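Local coordinates for protein beta-galactosidase (Streptococcus pneumoniae, PDB 4CUA) that hydrolyses terminal beta-galactosides as an enzyme, and is represented here by a carbohydrate-binding module that probably recognises galactose-containing glycans, at residues L19-D24 and A157-M162. Residues are numbered along the deposited sequence; the frame is centred on the assembly and turned at random.
Sequences LAFASD and AIRIRM. With EDO (1,2-ethanediol), chain E.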
ATOM      1  N   LEU A  19      -7.847  -0.832   6.482  1.00 10.90           N
ATOM      2  CA  LEU A  19      -8.057   0.302   5.578  1.00 10.57           C
ATOM      3  C   LEU A  19      -6.774   0.519   4.828  1.00  9.47           C
ATOM      4  O   LEU A  19      -5.701   0.609   5.421  1.00 10.09           O
ATOM      5  CB  LEU A  19      -8.313   1.577   6.401  1.00 12.02           C
ATOM      6  CG  LEU A  19      -8.397   2.944   5.750  1.00 14.23           C
ATOM      7  CD1 LEU A  19      -9.636   3.001   4.868  1.00 14.82           C
ATOM      8  CD2 LEU A  19      -8.552   3.981   6.861  1.00 14.76           C
ATOM      9  N   ALA A  20      -6.876   0.591   3.509  1.00  8.28           N
ATOM     10  CA  ALA A  20      -5.764   1.044   2.665  1.00  7.74           C
ATOM     11  C   ALA A  20      -5.666   2.549   2.724  1.00  7.97           C
ATOM     12  O   ALA A  20      -6.664   3.296   2.814  1.00  8.55           O
ATOM     13  CB  ALA A  20      -5.992   0.600   1.221  1.00  8.58           C
ATOM     14  N   PHE A  21      -4.442   3.055   2.654  1.00  7.55           N
ATOM     15  CA  PHE A  21      -4.217   4.503   2.664  1.00  7.72           C
ATOM     16  C   PHE A  21      -3.060   4.788   1.687  1.00  7.73           C
ATOM     17  O   PHE A  21      -2.251   3.927   1.356  1.00  7.20           O
ATOM     18  CB  PHE A  21      -3.897   4.998   4.082  1.00  8.91           C
ATOM     19  CG  PHE A  21      -2.635   4.392   4.686  1.00  8.35           C
ATOM     20  CD1 PHE A  21      -1.390   4.955   4.482  1.00  8.96           C
ATOM     21  CD2 PHE A  21      -2.701   3.247   5.513  1.00  8.21           C
ATOM     22  CE1 PHE A  21      -0.269   4.431   5.054  1.00  9.56           C
ATOM     23  CE2 PHE A  21      -1.577   2.723   6.048  1.00  8.69           C
ATOM     24  CZ  PHE A  21      -0.350   3.291   5.801  1.00  9.35           C
ATOM     25  N   ALA A  22      -3.010   6.048   1.205  1.00  7.73           N
ATOM     26  CA  ALA A  22      -1.963   6.499   0.325  1.00  8.26           C
ATOM     27  C   ALA A  22      -1.602   7.908   0.637  1.00  9.10           C
ATOM     28  O   ALA A  22      -2.437   8.668   1.126  1.00  8.94           O
ATOM     29  CB  ALA A  22      -2.380   6.409  -1.110  1.00  8.09           C
ATOM     30  N   SER A  23      -0.351   8.263   0.380  1.00  8.88           N
ATOM     31  CA  SER A  23       0.041   9.675   0.575  1.00  9.08           C
ATOM     32  C   SER A  23      -0.725  10.599  -0.394  1.00  9.11           C
ATOM     33  O   SER A  23      -1.085  11.726  -0.045  1.00  9.71           O
ATOM     34  CB  SER A  23       1.537   9.783   0.337  1.00  8.75           C
ATOM     35  OG  SER A  23       1.932   9.290  -0.894  1.00  9.36           O
ATOM     36  N   ASP A  24      -0.971  10.137  -1.599  1.00  9.06           N
ATOM     37  CA  ASP A  24      -1.656  10.848  -2.651  1.00  9.28           C
ATOM     38  C   ASP A  24      -2.132   9.835  -3.674  1.00  8.85           C
ATOM     39  O   ASP A  24      -1.589   8.711  -3.809  1.00  8.89           O
ATOM     40  CB  ASP A  24      -0.736  11.883  -3.317  1.00  9.47           C
ATOM     41  CG  ASP A  24      -1.447  12.824  -4.183  1.00 12.34           C
ATOM     42  OD1 ASP A  24      -2.550  13.262  -3.849  1.00 12.32           O
ATOM     43  OD2 ASP A  24      -0.850  13.178  -5.281  1.00 14.54           O
ATOM     44  N   ALA A 157       0.650  -0.710  10.975  1.00  9.82           N
ATOM     45  CA  ALA A 157       0.613  -0.397   9.525  1.00 10.74           C
ATOM     46  C   ALA A 157       1.892  -0.690   8.844  1.00 11.27           C
ATOM     47  O   ALA A 157       2.973  -0.508   9.420  1.00 11.39           O
ATOM     48  CB  ALA A 157       0.256   1.062   9.330  1.00 10.95           C
ATOM     49  N   ILE A 158       1.827  -1.146   7.613  0.58 10.07           N
ATOM     50  CA  ILE A 158       2.959  -1.123   6.757  0.58 10.45           C
ATOM     51  C   ILE A 158       2.593  -0.341   5.533  0.58 10.34           C
ATOM     52  O   ILE A 158       1.403  -0.226   5.227  0.58 11.15           O
ATOM     53  CB  ILE A 158       3.561  -2.516   6.440  0.58 10.87           C
ATOM     54  CG1 ILE A 158       2.592  -3.316   5.555  0.58 10.98           C
ATOM     55  CG2 ILE A 158       3.936  -3.192   7.762  0.58 11.73           C
ATOM     56  CD1 ILE A 158       3.250  -4.415   4.762  0.58 12.62           C
ATOM     57  N   ARG A 159       3.606   0.161   4.871  1.00 10.44           N
ATOM     58  CA  ARG A 159       3.449   0.831   3.593  1.00  9.79           C
ATOM     59  C   ARG A 159       4.622   0.580   2.674  1.00  9.78           C
ATOM     60  O   ARG A 159       5.743   0.211   3.113  1.00 10.25           O
ATOM     61  CB  ARG A 159       3.231   2.331   3.728  1.00 10.24           C
ATOM     62  CG  ARG A 159       4.475   3.138   4.104  1.00 11.39           C
ATOM     63  CD  ARG A 159       4.082   4.576   4.409  1.00 13.94           C
ATOM     64  NE  ARG A 159       5.310   5.338   4.636  1.00 15.41           N
ATOM     65  CZ  ARG A 159       5.282   6.637   4.961  1.00 16.33           C
ATOM     66  NH1 ARG A 159       4.131   7.296   5.020  1.00 16.75           N
ATOM     67  NH2 ARG A 159       6.426   7.249   5.168  1.00 17.89           N
ATOM     68  N   ILE A 160       4.373   0.728   1.391  1.00  9.05           N
ATOM     69  CA  ILE A 160       5.370   0.696   0.376  1.00  9.01           C
ATOM     70  C   ILE A 160       5.425   2.104  -0.258  1.00  9.40           C
ATOM     71  O   ILE A 160       4.474   2.596  -0.764  1.00  8.88           O
ATOM     72  CB  ILE A 160       5.211  -0.502  -0.611  1.00  9.71           C
ATOM     73  CG1 ILE A 160       6.339  -0.537  -1.590  1.00 10.01           C
ATOM     74  CG2 ILE A 160       3.842  -0.466  -1.315  1.00 10.07           C
ATOM     75  CD1 ILE A 160       6.378  -1.734  -2.519  1.00 10.59           C
ATOM     76  N   ARG A 161       6.617   2.702  -0.188  1.00 10.46           N
ATOM     77  CA  ARG A 161       6.856   4.095  -0.617  1.00 10.60           C
ATOM     78  C   ARG A 161       7.708   4.043  -1.860  1.00 11.09           C
ATOM     79  O   ARG A 161       8.819   3.434  -1.889  1.00 11.62           O
ATOM     80  CB  ARG A 161       7.533   4.827   0.534  1.00 11.23           C
ATOM     81  CG  ARG A 161       7.839   6.296   0.205  1.00 12.43           C
ATOM     82  CD  ARG A 161       8.160   7.061   1.441  1.00 14.17           C
ATOM     83  NE  ARG A 161       9.194   6.445   2.276  1.00 14.48           N
ATOM     84  CZ  ARG A 161      10.497   6.498   2.050  1.00 17.73           C
ATOM     85  NH1 ARG A 161      11.002   7.190   1.034  1.00 17.15           N
ATOM     86  NH2 ARG A 161      11.300   5.888   2.898  1.00 19.61           N
HETATM   87  N   MSE A 162       7.206   4.643  -2.938  1.00 10.51           N
HETATM   88  CA  MSE A 162       7.628   4.317  -4.275  1.00 10.83           C
HETATM   89  C   MSE A 162       7.844   5.502  -5.194  1.00 11.17           C
HETATM   90  O   MSE A 162       7.047   6.432  -5.168  1.00 13.67           O
HETATM   91  CB  MSE A 162       6.516   3.525  -4.993  1.00 12.36           C
HETATM   92  CG  MSE A 162       6.241   2.206  -4.255  1.00 11.47           C
HETATM   93 SE   MSE A 162       4.580   1.373  -4.900  1.00 18.39          SE
HETATM   94  CE  MSE A 162       3.320   2.694  -4.209  1.00 11.75           C
TER
HETATM   95  C1  EDO E2646       1.787   9.194   4.183  1.00 17.51           C
HETATM   96  O1  EDO E2646       1.011  10.238   3.817  1.00 21.69           O
HETATM   97  C2  EDO E2646       0.879   7.906   4.019  1.00 16.38           C
HETATM   98  O2  EDO E2646       1.686   6.865   3.841  1.00 14.74           O
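The ring of F21 reaches across to strand 157-162 and meets it with its far rim: CE2 lies 4.1 Å from CB of A157, and CZ 4.2 Å from CB of R159. Both methyl and methylene approach the ring obliquely, and between them the carbonyl O of I158 comes to 4.0 Å from CZ. With chi1 at 61°, F21 CG sits between its own backbone N and carbonyl carbon, which carries the ring across strand 58-67; a phenyl is long enough for this reach, and the short methyl of A157 offers it a small apolar surface. The two strands run in the same general direction, 34° apart, their axes 8.8 Å from each other at closest, because strand 58-67 lies between them and pairs antiparallel with both; the contact thus joins next-but-one neighbours in a sheet of the galactose-binding-like beta-sandwich. R159 runs extended past the CE1-CZ edge of the ring toward a 1,2-ethanediol, likely a crystallisation additive, its NH1 donating to O2 over 2.7 Å with a bent N-H...O angle of 145°. That oxygen lies at the edge of the guanidinium and also in the plane of the F21 ring, 3.3 Å from CE1. Arginine pairs an apolar CB for the phenyl with a distant guanidinium that serves the diol and, through NE, a salt bridge to E98; W128 adds a cation-pi contact, while F122 stacks on F21.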